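Local structure of endoglucanase A (Clostridium cellulolyticum, 1EDG) at residues Ser5-Leu10 with Val372-Gly377; Thr318-Met323 with Pro365-Gly370; Ile12-Ile17 with Gln329-Gly334; Ser283-Phe288 with Met323-Ala328. The protein hydrolyses internal beta-1,4-glucosidic bonds of cellulose as an endoglucanase of glycoside hydrolase family 5. One frame throughout, in Å; residues are numbered along the deposited sequence.

Contact 1 (Ser5-Leu10 with Val372-Gly377)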
# COMPACT_ATOMS: atom_id res chain seq x y z
N SER A 5 15.45 -17.00 18.52
CA SER A 5 14.52 -18.03 18.96
C SER A 5 13.05 -17.58 18.96
O SER A 5 12.14 -18.40 19.13
CB SER A 5 14.91 -18.55 20.35
OG SER A 5 14.55 -17.63 21.37
N LEU A 6 12.82 -16.28 18.79
CA LEU A 6 11.46 -15.75 18.79
C LEU A 6 10.68 -16.10 17.52
O LEU A 6 9.45 -16.19 17.54
CB LEU A 6 11.46 -14.23 18.99
CG LEU A 6 12.05 -13.72 20.32
CD1 LEU A 6 11.86 -12.21 20.41
CD2 LEU A 6 11.37 -14.42 21.49
N ILE A 7 11.41 -16.29 16.42
CA ILE A 7 10.80 -16.61 15.14
C ILE A 7 10.22 -18.03 15.14
O ILE A 7 10.94 -19.01 15.40
CB ILE A 7 11.82 -16.45 13.99
CG1 ILE A 7 12.35 -15.01 13.98
CG2 ILE A 7 11.19 -16.79 12.65
CD1 ILE A 7 13.49 -14.78 13.01
N PRO A 8 8.91 -18.17 14.88
CA PRO A 8 8.25 -19.48 14.86
C PRO A 8 8.67 -20.33 13.66
O PRO A 8 9.04 -19.80 12.61
CB PRO A 8 6.77 -19.12 14.80
CG PRO A 8 6.78 -17.86 13.98
CD PRO A 8 7.94 -17.09 14.57
N ASN A 9 8.60 -21.64 13.83
CA ASN A 9 8.95 -22.59 12.78
C ASN A 9 7.62 -22.98 12.15
O ASN A 9 6.83 -23.70 12.76
CB ASN A 9 9.62 -23.83 13.40
CG ASN A 9 10.19 -24.77 12.35
OD1 ASN A 9 9.56 -25.06 11.34
ND2 ASN A 9 11.40 -25.24 12.60
N LEU A 10 7.38 -22.49 10.94
CA LEU A 10 6.13 -22.75 10.24
C LEU A 10 6.32 -23.53 8.95
O LEU A 10 7.30 -23.33 8.23
CB LEU A 10 5.42 -21.43 9.92
CG LEU A 10 5.17 -20.47 11.08
CD1 LEU A 10 4.66 -19.13 10.55
CD2 LEU A 10 4.17 -21.06 12.06
N VAL A 372 11.03 -11.80 6.19
CA VAL A 372 11.87 -12.17 5.06
C VAL A 372 11.95 -13.70 4.91
O VAL A 372 11.89 -14.23 3.80
CB VAL A 372 13.30 -11.58 5.20
CG1 VAL A 372 14.19 -12.07 4.07
CG2 VAL A 372 13.23 -10.07 5.18
N LYS A 373 12.03 -14.38 6.04
CA LYS A 373 12.11 -15.84 6.05
C LYS A 373 10.90 -16.50 5.38
O LYS A 373 11.04 -17.47 4.64
CB LYS A 373 12.26 -16.33 7.49
CG LYS A 373 12.24 -17.83 7.66
CD LYS A 373 12.54 -18.20 9.10
CE LYS A 373 12.27 -19.68 9.35
NZ LYS A 373 12.93 -20.53 8.32
N TYR A 374 9.71 -15.93 5.59
CA TYR A 374 8.50 -16.50 5.03
C TYR A 374 7.95 -15.86 3.76
O TYR A 374 6.91 -16.28 3.24
CB TYR A 374 7.44 -16.59 6.12
CG TYR A 374 7.83 -17.59 7.19
CD1 TYR A 374 7.92 -18.95 6.89
CD2 TYR A 374 8.17 -17.17 8.47
CE1 TYR A 374 8.34 -19.87 7.84
CE2 TYR A 374 8.60 -18.08 9.44
CZ TYR A 374 8.68 -19.43 9.11
OH TYR A 374 9.13 -20.34 10.05
N ALA A 375 8.65 -14.87 3.22
CA ALA A 375 8.23 -14.21 1.99
C ALA A 375 8.58 -15.10 0.80
O ALA A 375 9.10 -16.21 0.98
CB ALA A 375 8.91 -12.86 1.86
N PHE A 376 8.32 -14.63 -0.42
CA PHE A 376 8.63 -15.40 -1.62
C PHE A 376 10.12 -15.66 -1.74
O PHE A 376 10.94 -14.82 -1.37
CB PHE A 376 8.16 -14.66 -2.89
CG PHE A 376 6.66 -14.54 -3.00
CD1 PHE A 376 5.88 -15.65 -3.33
CD2 PHE A 376 6.03 -13.31 -2.79
CE1 PHE A 376 4.50 -15.54 -3.44
CE2 PHE A 376 4.66 -13.19 -2.90
CZ PHE A 376 3.89 -14.31 -3.22
N GLY A 377 10.47 -16.84 -2.25
CA GLY A 377 11.86 -17.18 -2.41
C GLY A 377 12.42 -16.52 -3.65
O GLY A 377 11.67 -16.01 -4.49
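Tyr374 carries this surface contact, reaching from helix 365-374 to the backbone of the N-terminal loop. Its CG stands anti to its own carbonyl carbon (chi1 -66°), which aims the phenol at Pro8-Leu10. There two hydrogen bonds grip the hydroxyl. It donates to Pro8 O, with Tyr374 OH to Pro8 O at 2.6 Å; OH lies in the carbonyl plane on a lone pair, and the oxygen lies at the ring edge. It also accepts from the loop, Leu10 N to Tyr374 OH being 2.9 Å with a fairly straight N-H...O angle of 159°. Donor and acceptor both engaged, the ring is tied at its tip. In this TIM barrel, the loop runs along the outside of helices 316-332 and 365-374, Ile7 and Pro8 also touching Val320 and Ser324 of the former. Aliphatic groups sandwich the ring: CG of neighbouring Lys373 sits 4.0 Å above the centre of one face, and CD1 of Leu10 lies over the opposite face, offset toward the rim. Leu10 crosses the phenol at about a right angle, its CB 3.9 Å from Tyr374 CZ. Ile7 CG2, anti to its backbone N, approaches Tyr374 CE2 obliquely at 4.3 Å. The same methyl meets Lys373 CD at 4.1 Å, along a lysine chain that stays extended until it bends at chi4 (50°).

Contact 2 (Thr318-Met323 with Pro365-Gly370); sequences TRVEYM and PEIIDG
Ile367 supplies the largest share of this buried interface and uses all three of its outer carbons against helix 316-332. The two segments run nearly parallel, their axes 8.5 Å apart at closest approach and inclined by 15°, as neighbouring helices around a TIM barrel can be. With CG1 of Ile367 anti to its carbonyl carbon (chi1 -67°), that carbon faces Val320, CG1 to Val320 CG2 being 3.7 Å. The branch methyl points another way: Ile367 CG2 lies 3.7 Å from Met323 CG, and Met323 then bends at chi2 and chi3, turning its sulfur and terminal methyl from the interface. Val320, second in buried surface, also sets its CG2 against Glu366 CB at 3.8 Å, the two side chains crossing obliquely. Beyond CG1, the tip Ile367 CD1 sits over the centre of one face of the Arg319 guanidinium, 3.6 Å above its plane. The Arg319 group makes a cation-pi contact with Phe364; Glu366 OE2 accepts from Asp3 N. The segments thus meet without a hydrogen bond between them: dispersion joins them, and a buried cation offers its flat face to a methyl while its hydrogen bonding, from NH1 to Ala310 O, is made outside the two segments.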
# COMPACT_ATOMS: atom_id res chain seq x y z
N THR A 318 5.12 -11.69 20.55
CA THR A 318 3.81 -11.80 19.93
C THR A 318 3.80 -11.18 18.54
O THR A 318 3.21 -11.73 17.61
CB THR A 318 2.72 -11.16 20.82
OG1 THR A 318 2.77 -11.75 22.13
CG2 THR A 318 1.34 -11.39 20.22
N ARG A 319 4.49 -10.05 18.38
CA ARG A 319 4.55 -9.39 17.07
C ARG A 319 5.40 -10.19 16.07
O ARG A 319 5.09 -10.22 14.88
CB ARG A 319 5.03 -7.94 17.19
CG ARG A 319 4.02 -7.01 17.87
CD ARG A 319 4.24 -5.53 17.53
NE ARG A 319 5.55 -5.03 17.96
CZ ARG A 319 6.22 -4.05 17.36
NH1 ARG A 319 5.72 -3.46 16.29
NH2 ARG A 319 7.41 -3.68 17.82
N VAL A 320 6.45 -10.85 16.55
CA VAL A 320 7.29 -11.66 15.66
C VAL A 320 6.44 -12.83 15.14
O VAL A 320 6.43 -13.12 13.93
CB VAL A 320 8.54 -12.22 16.39
CG1 VAL A 320 9.29 -13.20 15.48
CG2 VAL A 320 9.47 -11.07 16.78
N GLU A 321 5.71 -13.47 16.05
CA GLU A 321 4.85 -14.60 15.69
C GLU A 321 3.73 -14.19 14.74
O GLU A 321 3.50 -14.84 13.72
CB GLU A 321 4.30 -15.25 16.96
CG GLU A 321 5.38 -15.96 17.78
CD GLU A 321 4.92 -16.36 19.17
OE1 GLU A 321 4.04 -15.68 19.74
OE2 GLU A 321 5.44 -17.37 19.70
N TYR A 322 3.06 -13.07 15.05
CA TYR A 322 1.98 -12.56 14.22
C TYR A 322 2.45 -12.20 12.81
O TYR A 322 1.86 -12.66 11.82
CB TYR A 322 1.31 -11.35 14.90
CG TYR A 322 0.35 -10.56 14.00
CD1 TYR A 322 -0.96 -11.00 13.79
CD2 TYR A 322 0.76 -9.38 13.38
CE1 TYR A 322 -1.84 -10.28 12.97
CE2 TYR A 322 -0.10 -8.65 12.57
CZ TYR A 322 -1.39 -9.10 12.37
OH TYR A 322 -2.23 -8.36 11.56
N MET A 323 3.51 -11.41 12.69
CA MET A 323 3.98 -11.02 11.36
C MET A 323 4.49 -12.21 10.53
O MET A 323 4.27 -12.27 9.32
CB MET A 323 5.05 -9.92 11.43
CG MET A 323 4.51 -8.55 11.87
SD MET A 323 3.03 -7.99 10.93
CE MET A 323 3.67 -7.86 9.26
N PRO A 365 14.51 -6.01 14.65
CA PRO A 365 14.98 -6.91 13.60
C PRO A 365 14.37 -8.31 13.53
O PRO A 365 14.20 -8.84 12.44
CB PRO A 365 16.50 -6.93 13.82
CG PRO A 365 16.63 -6.75 15.29
CD PRO A 365 15.61 -5.68 15.59
N GLU A 366 14.01 -8.88 14.68
CA GLU A 366 13.42 -10.23 14.69
C GLU A 366 12.11 -10.27 13.90
O GLU A 366 11.83 -11.25 13.22
CB GLU A 366 13.16 -10.71 16.12
CG GLU A 366 14.42 -10.90 16.97
CD GLU A 366 14.78 -9.67 17.79
OE1 GLU A 366 14.33 -8.54 17.46
OE2 GLU A 366 15.52 -9.83 18.78
N ILE A 367 11.32 -9.20 13.99
CA ILE A 367 10.05 -9.13 13.26
C ILE A 367 10.33 -9.15 11.76
O ILE A 367 9.76 -9.96 11.03
CB ILE A 367 9.26 -7.84 13.60
CG1 ILE A 367 8.80 -7.86 15.06
CG2 ILE A 367 8.06 -7.69 12.66
CD1 ILE A 367 8.16 -6.55 15.52
N ILE A 368 11.24 -8.30 11.31
CA ILE A 368 11.54 -8.23 9.89
C ILE A 368 12.26 -9.47 9.34
O ILE A 368 12.04 -9.87 8.19
CB ILE A 368 12.21 -6.87 9.48
CG1 ILE A 368 13.64 -7.05 9.01
CG2 ILE A 368 12.07 -5.82 10.57
CD1 ILE A 368 13.74 -7.16 7.53
N ASP A 369 13.08 -10.13 10.17
CA ASP A 369 13.76 -11.34 9.73
C ASP A 369 12.75 -12.47 9.57
O ASP A 369 12.89 -13.32 8.69
CB ASP A 369 14.88 -11.73 10.70
CG ASP A 369 16.07 -10.79 10.62
OD1 ASP A 369 16.21 -10.09 9.60
OD2 ASP A 369 16.87 -10.73 11.58
N GLY A 370 11.72 -12.46 10.42
CA GLY A 370 10.66 -13.46 10.33
C GLY A 370 9.88 -13.26 9.04
O GLY A 370 9.51 -14.23 8.37

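Contact 3 (Ile12-Ile17 with Gln329-Gly334)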
# COMPACT_ATOMS: atom_id res chain seq x y z
N ILE A 12 3.60 -24.05 6.30
CA ILE A 12 2.27 -23.86 5.72
C ILE A 12 2.24 -24.40 4.28
O ILE A 12 3.07 -24.02 3.45
CB ILE A 12 1.88 -22.36 5.70
CG1 ILE A 12 2.10 -21.73 7.08
CG2 ILE A 12 0.43 -22.20 5.26
CD1 ILE A 12 1.38 -22.43 8.22
N PRO A 13 1.29 -25.30 3.98
CA PRO A 13 1.14 -25.88 2.65
C PRO A 13 0.85 -24.82 1.58
O PRO A 13 -0.01 -23.96 1.77
CB PRO A 13 -0.05 -26.82 2.81
CG PRO A 13 -0.00 -27.20 4.26
CD PRO A 13 0.30 -25.88 4.91
N GLN A 14 1.58 -24.89 0.48
CA GLN A 14 1.40 -23.96 -0.64
C GLN A 14 0.14 -24.33 -1.42
O GLN A 14 -0.10 -25.50 -1.71
CB GLN A 14 2.63 -24.02 -1.56
CG GLN A 14 2.48 -23.29 -2.91
CD GLN A 14 2.54 -21.78 -2.80
OE1 GLN A 14 3.49 -21.21 -2.25
NE2 GLN A 14 1.53 -21.11 -3.34
N LYS A 15 -0.70 -23.34 -1.72
CA LYS A 15 -1.92 -23.59 -2.48
C LYS A 15 -1.63 -23.46 -3.96
O LYS A 15 -0.62 -22.88 -4.35
CB LYS A 15 -3.02 -22.62 -2.06
CG LYS A 15 -3.47 -22.81 -0.62
CD LYS A 15 -4.70 -22.00 -0.30
CE LYS A 15 -5.13 -22.19 1.16
NZ LYS A 15 -5.55 -23.59 1.49
N ASN A 16 -2.49 -24.03 -4.80
CA ASN A 16 -2.29 -23.96 -6.24
C ASN A 16 -2.52 -22.55 -6.79
O ASN A 16 -3.55 -21.93 -6.53
CB ASN A 16 -3.21 -24.94 -6.96
CG ASN A 16 -3.07 -24.86 -8.48
OD1 ASN A 16 -1.97 -25.02 -9.02
ND2 ASN A 16 -4.17 -24.58 -9.16
N ILE A 17 -1.52 -22.05 -7.51
CA ILE A 17 -1.58 -20.73 -8.14
C ILE A 17 -1.12 -20.90 -9.59
O ILE A 17 -0.11 -21.55 -9.85
CB ILE A 17 -0.66 -19.70 -7.39
CG1 ILE A 17 -1.38 -19.15 -6.15
CG2 ILE A 17 -0.29 -18.53 -8.30
CD1 ILE A 17 -1.00 -19.84 -4.89
N GLN A 329 1.11 -17.14 5.55
CA GLN A 329 -0.24 -17.43 5.06
C GLN A 329 -0.52 -16.71 3.74
O GLN A 329 -1.17 -17.26 2.84
CB GLN A 329 -1.29 -17.07 6.11
CG GLN A 329 -1.25 -17.94 7.37
CD GLN A 329 -1.67 -19.39 7.11
OE1 GLN A 329 -2.24 -19.72 6.07
NE2 GLN A 329 -1.37 -20.26 8.06
N ALA A 330 -0.02 -15.49 3.60
CA ALA A 330 -0.21 -14.73 2.37
C ALA A 330 0.58 -15.38 1.22
O ALA A 330 0.06 -15.56 0.11
CB ALA A 330 0.22 -13.26 2.55
N LYS A 331 1.82 -15.77 1.50
CA LYS A 331 2.68 -16.39 0.50
C LYS A 331 2.06 -17.69 -0.04
O LYS A 331 2.11 -17.96 -1.25
CB LYS A 331 4.08 -16.65 1.10
CG LYS A 331 5.13 -17.16 0.12
CD LYS A 331 5.15 -18.67 0.10
CE LYS A 331 6.24 -19.21 -0.79
NZ LYS A 331 6.10 -20.70 -0.89
N ALA A 332 1.46 -18.47 0.85
CA ALA A 332 0.82 -19.73 0.47
C ALA A 332 -0.32 -19.51 -0.53
O ALA A 332 -0.71 -20.42 -1.25
CB ALA A 332 0.30 -20.46 1.71
N ARG A 333 -0.86 -18.29 -0.55
CA ARG A 333 -1.96 -17.95 -1.46
C ARG A 333 -1.51 -17.01 -2.59
O ARG A 333 -2.35 -16.40 -3.27
CB ARG A 333 -3.12 -17.34 -0.67
CG ARG A 333 -3.75 -18.30 0.34
CD ARG A 333 -4.52 -17.52 1.40
NE ARG A 333 -5.21 -18.36 2.38
CZ ARG A 333 -4.62 -18.96 3.41
NH1 ARG A 333 -3.31 -18.83 3.61
NH2 ARG A 333 -5.34 -19.70 4.25
N GLY A 334 -0.20 -16.91 -2.78
CA GLY A 334 0.38 -16.08 -3.83
C GLY A 334 0.25 -14.58 -3.66
O GLY A 334 0.43 -13.83 -4.62
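The loop 12-17 crosses the C-terminal end of helix 316-332, and Lys15 shows best how it lies there. Its backbone N donates to Ala332 O (3.0 Å, N-H...O angle 157°), in the plane of that carbonyl. The side chain leaves over the same oxygen: Lys15 CB is 3.3 Å from Ala332 O, and CG is also in touch with it. The chain then runs extended beside Arg333, the two pointing the same way. CD of Lys15 meets Arg333 CG at 3.9 Å, and CE lies over one guanidinium face, toward the rim, 4.0 Å from Arg333 CZ. A bend at chi4 (-64°) places the tip, Lys15 NZ, 4.8 Å from Arg333 NH2. Gln14 works on the other flank: Lys331 NZ donates to Gln14 OE1 (3.0 Å) nearly along the C=O axis, while Gln14 NE2 bonds back to Lys15 O at 3.0 Å, which fixes the amide's orientation. Ile12 crosses the Gln329 amide and sets CG2 against Ala332 CB; Ile17 CD1 packs on the backbone of Ala332-Gly334. Gly334, with positive phi, is the C' residue of the Schellman motif that ends the helix. Arg333 NH1 is held by Gln329 O and by Gln329 OE1 (2.8 Å), and NH2 forms a salt bridge with Asp290. A helix-end carbonyl therefore gains a donor from the loop, and the closeness of two cationic groups is probably eased by the Asp290 carboxylate.

Contact 4 (Ser283-Phe288 with Met323-Ala328); sequences SEVTWF and MSYYVA
Apolar contact dominates where helices 279-297 and 316-332 lie side by side. Val285 points toward the partner helix and reaches between Tyr325 and Tyr326. Its CB approaches the edge of the Tyr325 ring, 4.0 Å from Tyr325 CE2, and its CG1, anti to the backbone N, is 4.0 Å from Tyr326 CD2. Both tyrosines hold CG anti to their backbone N, which sends the rings toward helix 279-297. The segment axes come within 10.2 Å at an angle of 21°, so these are roughly parallel helices of the (beta/alpha)8 barrel's outer layer, which flank strand 303-308; Phe288 and Tyr326 both touch Ile305 on that strand. The side chains of Phe288 and Tyr326 approach each other at about a right angle. Phe288 takes the crowded first torsion (chi1 76°), and its CZ comes to 3.9 Å from Tyr326 CZ, with the tyrosine tip at the edge of the phenylalanine ring. At the polar ends no hydrogen bond joins the segments. Tyr326 OH, 3.5 Å from Phe288 CZ, is bonded to Ala255 O instead. Tyr325 OH meets the methyl Thr286 CG2 at 3.8 Å, the side chains again crossing nearly at right angles, while the Tyr325 ring also meets Trp274.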
# COMPACT_ATOMS: atom_id res chain seq x y z
N SER A 283 -7.82 -17.58 12.62
CA SER A 283 -8.90 -17.20 11.71
C SER A 283 -8.98 -15.70 11.44
O SER A 283 -9.38 -15.28 10.35
CB SER A 283 -10.25 -17.68 12.25
OG SER A 283 -10.31 -19.10 12.26
N GLU A 284 -8.64 -14.89 12.45
CA GLU A 284 -8.67 -13.44 12.33
C GLU A 284 -7.73 -12.95 11.23
O GLU A 284 -7.88 -11.84 10.72
CB GLU A 284 -8.27 -12.77 13.65
CG GLU A 284 -9.24 -12.99 14.82
CD GLU A 284 -10.57 -12.27 14.66
OE1 GLU A 284 -10.65 -11.26 13.91
OE2 GLU A 284 -11.55 -12.70 15.31
N VAL A 285 -6.73 -13.78 10.91
CA VAL A 285 -5.74 -13.46 9.88
C VAL A 285 -6.08 -14.10 8.53
O VAL A 285 -6.00 -13.46 7.49
CB VAL A 285 -4.32 -13.92 10.32
CG1 VAL A 285 -3.33 -13.79 9.17
CG2 VAL A 285 -3.84 -13.10 11.51
N THR A 286 -6.49 -15.37 8.55
CA THR A 286 -6.79 -16.09 7.31
C THR A 286 -8.14 -15.87 6.62
O THR A 286 -8.24 -16.06 5.41
CB THR A 286 -6.56 -17.61 7.50
OG1 THR A 286 -7.43 -18.10 8.53
CG2 THR A 286 -5.11 -17.90 7.86
N TRP A 287 -9.17 -15.44 7.36
CA TRP A 287 -10.49 -15.26 6.75
C TRP A 287 -10.47 -14.42 5.48
O TRP A 287 -10.94 -14.87 4.43
CB TRP A 287 -11.51 -14.70 7.75
CG TRP A 287 -11.42 -13.22 7.98
CD1 TRP A 287 -10.65 -12.57 8.90
CD2 TRP A 287 -12.09 -12.19 7.22
NE1 TRP A 287 -10.78 -11.21 8.76
CE2 TRP A 287 -11.66 -10.95 7.74
CE3 TRP A 287 -13.01 -12.20 6.16
CZ2 TRP A 287 -12.11 -9.72 7.22
CZ3 TRP A 287 -13.46 -10.98 5.64
CH2 TRP A 287 -13.01 -9.76 6.18
N PHE A 288 -9.87 -13.24 5.54
CA PHE A 288 -9.84 -12.38 4.37
C PHE A 288 -8.91 -12.90 3.29
O PHE A 288 -9.14 -12.67 2.09
CB PHE A 288 -9.54 -10.91 4.74
CG PHE A 288 -8.09 -10.65 5.06
CD1 PHE A 288 -7.61 -10.82 6.35
CD2 PHE A 288 -7.21 -10.22 4.07
CE1 PHE A 288 -6.27 -10.58 6.65
CE2 PHE A 288 -5.88 -9.97 4.35
CZ PHE A 288 -5.40 -10.15 5.65
N MET A 323 3.51 -11.41 12.69
CA MET A 323 3.98 -11.02 11.36
C MET A 323 4.49 -12.21 10.53
O MET A 323 4.27 -12.27 9.32
CB MET A 323 5.05 -9.92 11.43
CG MET A 323 4.51 -8.55 11.87
SD MET A 323 3.03 -7.99 10.93
CE MET A 323 3.67 -7.86 9.26
N SER A 324 5.15 -13.16 11.19
CA SER A 324 5.66 -14.36 10.51
C SER A 324 4.51 -15.19 9.92
O SER A 324 4.55 -15.59 8.75
CB SER A 324 6.49 -15.24 11.46
OG SER A 324 7.71 -14.60 11.81
N TYR A 325 3.49 -15.42 10.75
CA TYR A 325 2.31 -16.18 10.35
C TYR A 325 1.55 -15.45 9.23
O TYR A 325 1.12 -16.08 8.25
CB TYR A 325 1.40 -16.36 11.57
CG TYR A 325 0.15 -17.18 11.33
CD1 TYR A 325 0.18 -18.57 11.42
CD2 TYR A 325 -1.07 -16.56 11.06
CE1 TYR A 325 -0.98 -19.32 11.26
CE2 TYR A 325 -2.23 -17.30 10.89
CZ TYR A 325 -2.18 -18.68 10.99
OH TYR A 325 -3.34 -19.40 10.84
N TYR A 326 1.38 -14.14 9.38
CA TYR A 326 0.69 -13.31 8.40
C TYR A 326 1.36 -13.44 7.02
O TYR A 326 0.70 -13.74 6.02
CB TYR A 326 0.71 -11.84 8.87
CG TYR A 326 -0.17 -10.88 8.09
CD1 TYR A 326 0.18 -10.47 6.80
CD2 TYR A 326 -1.34 -10.37 8.65
CE1 TYR A 326 -0.61 -9.57 6.09
CE2 TYR A 326 -2.15 -9.46 7.94
CZ TYR A 326 -1.77 -9.06 6.66
OH TYR A 326 -2.53 -8.16 5.97
N VAL A 327 2.67 -13.24 6.97
CA VAL A 327 3.40 -13.33 5.70
C VAL A 327 3.38 -14.75 5.10
O VAL A 327 3.19 -14.91 3.90
CB VAL A 327 4.87 -12.83 5.86
CG1 VAL A 327 5.64 -13.05 4.56
CG2 VAL A 327 4.87 -11.34 6.23
N ALA A 328 3.56 -15.76 5.95
CA ALA A 328 3.55 -17.15 5.49
C ALA A 328 2.19 -17.52 4.88
O ALA A 328 2.14 -18.15 3.83
CB ALA A 328 3.88 -18.09 6.64

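In the fold
From the N terminus, residues 5-10 open contact 1, whose loop closes only at 372-377 and encloses the other three contacts. Residues 12-17 next open contact 3, closed at 329-334 on the end of helix 316-332. Contact 4 is nested inside it, from 283-288 to 323-328. Contact 2 begins at 318-323 and closes at 365-370, so it crosses both contact 3 and contact 4 and shares Met323 with the latter. Helix 316-332 is common to contacts 2, 3 and 4: it is joined to helix 279-297, to helix 365-374 and to residues 12-17. Contact 1 ties residues 5-10 to helix 365-374, linking the chain's beginning to the last barrel helix.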